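Local coordinates for protein UTP--glucose-1-phosphate uridylyltransferase YngB (Bacillus subtilis, PDB 7O2N) that catalyses the formation of UDP-glucose from glucose 1-phosphate and UTP, contributing to glycolipid formation and wall teichoic acid glucosylation during anaerobic fermentative growth, at residues T57-R62 against Y101-E106. Residues are numbered along the deposited sequence; the frame is centred on the assembly and turned at random.
Sequences TGRNKR and YIRQKE
Strand 52-57 ends beside strand 98-103, its parallel neighbour in the central sheet of this GT-A nucleotidyltransferase. Thr-57 and Arg-103 form the last parallel bridge before both strands give way to loops. Two main-chain hydrogen bonds hold Thr-57, both nearly along the C=O axis. Thr-57 N donates to Ile-102 O at 2.9 Å, and Thr-57 O accepts from Gln-104 N at 3.0 Å. With OG1 anti to the backbone N (chi1 -180°), Thr-57 CG2 takes the crowded position and lies 3.5 Å from Ile-102 O. Tyr-101 CB is a little farther off, and both side chains touch Glu-65 of helix 62-67.

The Arg-103 side chain leaves on the same face of the sheet as Thr-57. Arg-103 CB and CG pass Thr-57 O, with Arg-103 CG the nearer at 3.8 Å. Arg-103 CD lies 4.5 Å from Thr-57 CG2. Bends at chi2 and chi3 bring the guanidinium beside Gly-58. Arg-103 NE lies 4.0 Å from Gly-58 O, which sits over one face of the group, toward its rim. Arg-103 NH2 approaches Arg-59 CG at 4.2 Å.

The Arg-59 side chain runs alongside segment 101-106. Arg-59 NH2 lies 3.0 Å from Lys-105 O, which is at the guanidinium edge, near its plane. Arg-59 NH1 forms a salt bridge with Glu-73 of the second subunit, so this loop joins the dimer contact. The join itself rests on main-chain bonds; the Thr-57 and Arg-103 side chains add contacts at van der Waals distance or longer. Glu-73 probably offsets the charge of Arg-59, which may ease its nearness to the like-charged Arg-103.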
ATOM      1  N   THR A  57      -5.340  -4.120 -19.065  1.00 46.20           N
ATOM      2  CA  THR A  57      -4.205  -4.241 -18.174  1.00 45.47           C
ATOM      3  C   THR A  57      -2.933  -4.271 -19.017  1.00 44.39           C
ATOM      4  O   THR A  57      -3.008  -4.370 -20.235  1.00 44.97           O
ATOM      5  CB  THR A  57      -4.387  -5.474 -17.276  1.00 46.97           C
ATOM      6  OG1 THR A  57      -3.266  -5.582 -16.393  1.00 52.94           O
ATOM      7  CG2 THR A  57      -4.511  -6.767 -18.053  1.00 42.82           C
ATOM      8  N   GLY A  58      -1.779  -4.228 -18.353  1.00 46.58           N
ATOM      9  CA  GLY A  58      -0.474  -4.359 -18.984  1.00 51.29           C
ATOM     10  C   GLY A  58       0.361  -5.482 -18.363  1.00 60.09           C
ATOM     11  O   GLY A  58      -0.190  -6.419 -17.782  1.00 59.32           O
ATOM     12  N   ARG A  59       1.695  -5.367 -18.484  1.00 65.87           N
ATOM     13  CA  ARG A  59       2.625  -6.389 -18.025  1.00 57.91           C
ATOM     14  C   ARG A  59       2.775  -6.321 -16.508  1.00 59.38           C
ATOM     15  O   ARG A  59       2.700  -5.245 -15.906  1.00 50.42           O
ATOM     16  CB  ARG A  59       3.975  -6.209 -18.719  1.00 61.76           C
ATOM     17  CG  ARG A  59       4.149  -7.047 -19.981  1.00 74.71           C
ATOM     18  CD  ARG A  59       5.160  -6.523 -21.001  1.00 77.20           C
ATOM     19  NE  ARG A  59       4.633  -5.986 -22.258  1.00 78.95           N
ATOM     20  CZ  ARG A  59       4.105  -4.769 -22.415  1.00 87.11           C
ATOM     21  NH1 ARG A  59       4.020  -3.940 -21.388  1.00108.08           N
ATOM     22  NH2 ARG A  59       3.653  -4.384 -23.595  1.00 74.89           N
ATOM     23  N   ASN A  60       3.004  -7.495 -15.909  1.00 67.38           N
ATOM     24  CA  ASN A  60       3.208  -7.677 -14.474  1.00 69.79           C
ATOM     25  C   ASN A  60       2.110  -6.988 -13.674  1.00 60.06           C
ATOM     26  O   ASN A  60       2.410  -6.357 -12.666  1.00 64.70           O
ATOM     27  CB  ASN A  60       4.556  -7.149 -13.971  1.00 74.32           C
ATOM     28  CG  ASN A  60       5.664  -7.293 -14.994  1.00 93.63           C
ATOM     29  OD1 ASN A  60       5.759  -6.518 -15.950  1.00 91.53           O
ATOM     30  ND2 ASN A  60       6.515  -8.283 -14.796  1.00 95.84           N
ATOM     31  N   LYS A  61       0.858  -7.111 -14.119  1.00 48.43           N
ATOM     32  CA  LYS A  61      -0.245  -6.652 -13.293  1.00 49.53           C
ATOM     33  C   LYS A  61      -1.144  -7.826 -12.899  1.00 50.49           C
ATOM     34  O   LYS A  61      -2.354  -7.636 -12.727  1.00 55.11           O
ATOM     35  CB  LYS A  61      -1.027  -5.543 -13.999  1.00 47.00           C
ATOM     36  CG  LYS A  61      -0.181  -4.330 -14.322  1.00 46.88           C
ATOM     37  CD  LYS A  61      -1.008  -3.101 -14.566  1.00 45.31           C
ATOM     38  CE  LYS A  61      -0.181  -1.837 -14.472  1.00 49.02           C
ATOM     39  NZ  LYS A  61      -1.038  -0.687 -14.120  1.00 57.60           N
ATOM     40  N   ARG A  62      -0.532  -9.013 -12.737  1.00 45.30           N
ATOM     41  CA  ARG A  62      -1.239 -10.236 -12.396  1.00 45.38           C
ATOM     42  C   ARG A  62      -2.019 -10.021 -11.104  1.00 45.40           C
ATOM     43  O   ARG A  62      -3.145 -10.491 -10.981  1.00 49.42           O
ATOM     44  CB  ARG A  62      -0.301 -11.446 -12.287  1.00 46.85           C
ATOM     45  N   TYR A 101     -10.263  -9.338 -18.784  1.00 50.43           N
ATOM     46  CA  TYR A 101      -8.997  -8.649 -19.021  1.00 49.75           C
ATOM     47  C   TYR A 101      -8.575  -8.693 -20.486  1.00 47.26           C
ATOM     48  O   TYR A 101      -8.801  -9.665 -21.200  1.00 58.19           O
ATOM     49  CB  TYR A 101      -7.856  -9.282 -18.230  1.00 52.13           C
ATOM     50  CG  TYR A 101      -8.181  -9.334 -16.771  1.00 65.21           C
ATOM     51  CD1 TYR A 101      -8.064  -8.206 -15.974  1.00 73.80           C
ATOM     52  CD2 TYR A 101      -8.689 -10.490 -16.211  1.00 72.22           C
ATOM     53  CE1 TYR A 101      -8.421  -8.239 -14.632  1.00 85.35           C
ATOM     54  CE2 TYR A 101      -9.051 -10.538 -14.873  1.00 88.96           C
ATOM     55  CZ  TYR A 101      -8.927  -9.406 -14.080  1.00 88.63           C
ATOM     56  OH  TYR A 101      -9.265  -9.447 -12.756  1.00 82.10           O
ATOM     57  N   ILE A 102      -7.923  -7.628 -20.922  1.00 43.03           N
ATOM     58  CA  ILE A 102      -7.258  -7.623 -22.208  1.00 42.64           C
ATOM     59  C   ILE A 102      -5.934  -6.920 -21.998  1.00 40.83           C
ATOM     60  O   ILE A 102      -5.841  -6.019 -21.172  1.00 39.12           O
ATOM     61  CB  ILE A 102      -8.101  -6.900 -23.279  1.00 46.39           C
ATOM     62  CG1 ILE A 102      -7.438  -6.962 -24.653  1.00 44.66           C
ATOM     63  CG2 ILE A 102      -8.418  -5.466 -22.892  1.00 41.73           C
ATOM     64  CD1 ILE A 102      -7.969  -8.046 -25.534  1.00 43.65           C
ATOM     65  N   ARG A 103      -4.918  -7.343 -22.740  1.00 43.58           N
ATOM     66  CA  ARG A 103      -3.667  -6.618 -22.633  1.00 46.40           C
ATOM     67  C   ARG A 103      -3.625  -5.491 -23.654  1.00 45.54           C
ATOM     68  O   ARG A 103      -3.869  -5.726 -24.831  1.00 51.39           O
ATOM     69  CB  ARG A 103      -2.496  -7.573 -22.800  1.00 40.83           C
ATOM     70  CG  ARG A 103      -1.707  -7.676 -21.516  1.00 48.29           C
ATOM     71  CD  ARG A 103      -1.815  -9.006 -20.820  1.00 49.50           C
ATOM     72  NE  ARG A 103      -0.406  -9.261 -20.565  1.00 56.31           N
ATOM     73  CZ  ARG A 103       0.073 -10.062 -19.632  1.00 60.74           C
ATOM     74  NH1 ARG A 103      -0.747 -10.711 -18.815  1.00 61.42           N
ATOM     75  NH2 ARG A 103       1.383 -10.206 -19.534  1.00 59.73           N
ATOM     76  N   GLN A 104      -3.332  -4.270 -23.198  1.00 50.08           N
ATOM     77  CA  GLN A 104      -3.025  -3.201 -24.130  1.00 55.82           C
ATOM     78  C   GLN A 104      -1.667  -3.525 -24.733  1.00 67.70           C
ATOM     79  O   GLN A 104      -0.730  -3.861 -24.005  1.00 77.97           O
ATOM     80  CB  GLN A 104      -2.969  -1.879 -23.388  1.00 53.36           C
ATOM     81  CG  GLN A 104      -3.304  -0.711 -24.295  1.00 72.29           C
ATOM     82  CD  GLN A 104      -3.080   0.604 -23.589  1.00 80.78           C
ATOM     83  OE1 GLN A 104      -2.250   0.709 -22.673  1.00 72.16           O
ATOM     84  NE2 GLN A 104      -3.814   1.611 -24.042  1.00 73.46           N
ATOM     85  N   LYS A 105      -1.562  -3.490 -26.062  1.00 72.06           N
ATOM     86  CA  LYS A 105      -0.349  -4.077 -26.613  1.00 78.34           C
ATOM     87  C   LYS A 105       0.817  -3.120 -26.385  1.00 81.45           C
ATOM     88  O   LYS A 105       1.754  -3.481 -25.674  1.00 69.76           O
ATOM     89  CB  LYS A 105      -0.549  -4.647 -28.021  1.00 84.76           C
ATOM     90  CG  LYS A 105      -1.004  -6.103 -28.028  1.00 76.45           C
ATOM     91  CD  LYS A 105      -1.362  -6.616 -29.398  1.00 75.81           C
ATOM     92  CE  LYS A 105      -2.725  -6.156 -29.873  1.00 71.79           C
ATOM     93  NZ  LYS A 105      -3.013  -6.665 -31.239  1.00 69.32           N
ATOM     94  N   GLU A 106       0.715  -1.906 -26.956  1.00 84.81           N
ATOM     95  CA  GLU A 106       1.673  -0.837 -26.711  1.00 89.81           C
ATOM     96  C   GLU A 106       0.960   0.324 -26.017  1.00 90.81           C
ATOM     97  O   GLU A 106      -0.252   0.466 -26.158  1.00 95.10           O
ATOM     98  CB  GLU A 106       2.457  -0.427 -27.963  1.00 99.82           C
ATOM     99  CG  GLU A 106       1.597  -0.094 -29.167  1.00120.05           C
ATOM    100  CD  GLU A 106       0.842  -1.276 -29.747  1.00152.43           C
ATOM    101  OE1 GLU A 106       1.494  -2.114 -30.401  1.00157.01           O
ATOM    102  OE2 GLU A 106      -0.390  -1.372 -29.514  1.00170.52           O
TER